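Side-chain contact in lipoprotein (Mycoplasma mycoides subsp. capri, PDB 7ADK), which probably acts as a peptidase of the PA clan, the superfamily of chymotrypsin-like proteases: residues V545-A548 / K549-D552. Sequence-based numbering, arbitrary orientation.
Sequences VDFA and KLLD
Leu550 turns its CD1 methyl back onto Val545 and Phe547, making the apolar part of a tight turn where the chain leaves strand 541-546. Its CD1 lies 3.6 Å from Val545 CG1, the two side chains crossing at about a right angle, and 4.0 Å from Phe547 CD1, approached obliquely. With CG1 anti to its own N (chi1 -176°), Val545 directs that methyl over one face of the Phe547 ring, 3.6 Å above the plane and offset toward the rim.

In the backbone, Lys549 N donates to Asp546 O at 3.1 Å, closing a 3-10-type i to i+3 turn. Phe547 O accepts twice: from Leu550 N at 3.0 Å, well above the carbonyl plane (71° out of it), and from Leu551 N at 2.9 Å, nearly straight (N-H...O 170°). The second spans four residues, as in an alpha-helical turn.

Among the charged side chains, Asp546 and Lys549 meet without a salt bridge: Asp546 OD2 reaches Lys549 CE at 3.7 Å but stays 4.8 Å from Lys549 NZ. The lysine chain, extended beyond CG, crosses the aspartate obliquely, and its NZ hydrogen-bonds to the carbonyl O of Asp501, while Asp546 OD2 pairs with Lys442.

Phe491 of strand 486-493 touches Phe547, Leu550 and Leu551, Phe462 of strand 461-467 touches Val545 and Leu550, and helix 575-582 meets Phe547 and Leu551. The chemistry thus divides the turn: apolar groups join the antiparallel sheet to that helix, a doubly gripped carbonyl sets the backbone path, and the two opposite charges, each with its own partner, probably still favour each other electrostatically without direct contact.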
ATOM      1  N   VAL B 545      20.873  22.662  10.472  1.00 62.33           N
ATOM      2  CA  VAL B 545      21.663  21.436  10.521  1.00 62.33           C
ATOM      3  C   VAL B 545      23.080  21.720  10.027  1.00 62.33           C
ATOM      4  O   VAL B 545      23.279  22.155   8.893  1.00 62.33           O
ATOM      5  CB  VAL B 545      20.986  20.313   9.725  1.00 62.33           C
ATOM      6  CG1 VAL B 545      21.763  19.023   9.872  1.00 62.33           C
ATOM      7  CG2 VAL B 545      19.557  20.035  10.173  1.00 62.33           C
ATOM      8  N   ASP B 546      24.083  21.469  10.868  1.00 67.34           N
ATOM      9  CA  ASP B 546      25.499  21.692  10.549  1.00 67.34           C
ATOM     10  C   ASP B 546      26.204  20.365  10.247  1.00 67.34           C
ATOM     11  O   ASP B 546      26.701  19.680  11.140  1.00 67.34           O
ATOM     12  CB  ASP B 546      26.148  22.498  11.684  1.00 67.34           C
ATOM     13  CG  ASP B 546      27.570  22.997  11.385  1.00 67.34           C
ATOM     14  OD1 ASP B 546      28.213  22.535  10.427  1.00 67.34           O
ATOM     15  OD2 ASP B 546      28.011  23.919  12.105  1.00 67.34           O
ATOM     16  N   PHE B 547      26.203  19.958   8.967  1.00 64.26           N
ATOM     17  CA  PHE B 547      26.736  18.650   8.576  1.00 64.26           C
ATOM     18  C   PHE B 547      28.255  18.524   8.774  1.00 64.26           C
ATOM     19  O   PHE B 547      28.746  17.416   8.980  1.00 64.26           O
ATOM     20  CB  PHE B 547      26.371  18.347   7.125  1.00 64.26           C
ATOM     21  CG  PHE B 547      24.891  18.164   6.880  1.00 64.26           C
ATOM     22  CD1 PHE B 547      24.242  17.030   7.412  1.00 64.26           C
ATOM     23  CD2 PHE B 547      24.171  19.109   6.136  1.00 64.26           C
ATOM     24  CE1 PHE B 547      22.866  16.850   7.195  1.00 64.26           C
ATOM     25  CE2 PHE B 547      22.793  18.922   5.908  1.00 64.26           C
ATOM     26  CZ  PHE B 547      22.151  17.795   6.447  1.00 64.26           C
ATOM     27  N   ALA B 548      29.006  19.636   8.807  1.00 70.07           N
ATOM     28  CA  ALA B 548      30.437  19.625   9.114  1.00 70.07           C
ATOM     29  C   ALA B 548      30.743  19.222  10.571  1.00 70.07           C
ATOM     30  O   ALA B 548      31.886  18.890  10.893  1.00 70.07           O
ATOM     31  CB  ALA B 548      31.035  20.983   8.791  1.00 70.07           C
ATOM     32  N   LYS B 549      29.725  19.173  11.445  1.00 69.95           N
ATOM     33  CA  LYS B 549      29.759  18.463  12.731  1.00 69.95           C
ATOM     34  C   LYS B 549      28.592  17.491  12.916  1.00 69.95           C
ATOM     35  O   LYS B 549      28.118  17.305  14.020  1.00 69.95           O
ATOM     36  CB  LYS B 549      30.010  19.396  13.927  1.00 69.95           C
ATOM     37  CG  LYS B 549      28.950  20.476  14.160  1.00 69.95           C
ATOM     38  CD  LYS B 549      29.153  21.166  15.509  1.00 69.95           C
ATOM     39  CE  LYS B 549      28.462  22.516  15.539  1.00 69.95           C
ATOM     40  NZ  LYS B 549      28.486  23.159  16.847  1.00 69.95           N
ATOM     41  N   LEU B 550      28.162  16.827  11.847  1.00 67.39           N
ATOM     42  CA  LEU B 550      27.458  15.536  11.921  1.00 67.39           C
ATOM     43  C   LEU B 550      28.242  14.431  11.204  1.00 67.39           C
ATOM     44  O   LEU B 550      28.145  13.267  11.584  1.00 67.39           O
ATOM     45  CB  LEU B 550      26.046  15.629  11.329  1.00 67.39           C
ATOM     46  CG  LEU B 550      24.997  16.387  12.141  1.00 67.39           C
ATOM     47  CD1 LEU B 550      23.702  16.410  11.365  1.00 67.39           C
ATOM     48  CD2 LEU B 550      24.713  15.738  13.485  1.00 67.39           C
ATOM     49  N   LEU B 551      29.034  14.783  10.190  1.00 68.96           N
ATOM     50  CA  LEU B 551      29.969  13.879   9.516  1.00 68.96           C
ATOM     51  C   LEU B 551      31.370  13.861  10.161  1.00 68.96           C
ATOM     52  O   LEU B 551      32.277  13.183   9.680  1.00 68.96           O
ATOM     53  CB  LEU B 551      29.988  14.209   8.022  1.00 68.96           C
ATOM     54  CG  LEU B 551      28.617  14.226   7.344  1.00 68.96           C
ATOM     55  CD1 LEU B 551      28.731  14.694   5.926  1.00 68.96           C
ATOM     56  CD2 LEU B 551      27.976  12.883   7.363  1.00 68.96           C
ATOM     57  N   ASP B 552      31.545  14.567  11.282  1.00 80.20           N
ATOM     58  CA  ASP B 552      32.727  14.470  12.137  1.00 80.20           C
ATOM     59  C   ASP B 552      32.701  13.172  12.965  1.00 80.20           C
ATOM     60  O   ASP B 552      32.006  13.071  13.981  1.00 80.20           O
ATOM     61  CB  ASP B 552      32.810  15.734  13.001  1.00 80.20           C
ATOM     62  CG  ASP B 552      34.074  15.835  13.855  1.00 80.20           C
ATOM     63  OD1 ASP B 552      34.905  14.904  13.844  1.00 80.20           O
ATOM     64  OD2 ASP B 552      34.248  16.875  14.525  1.00 80.20           O
TER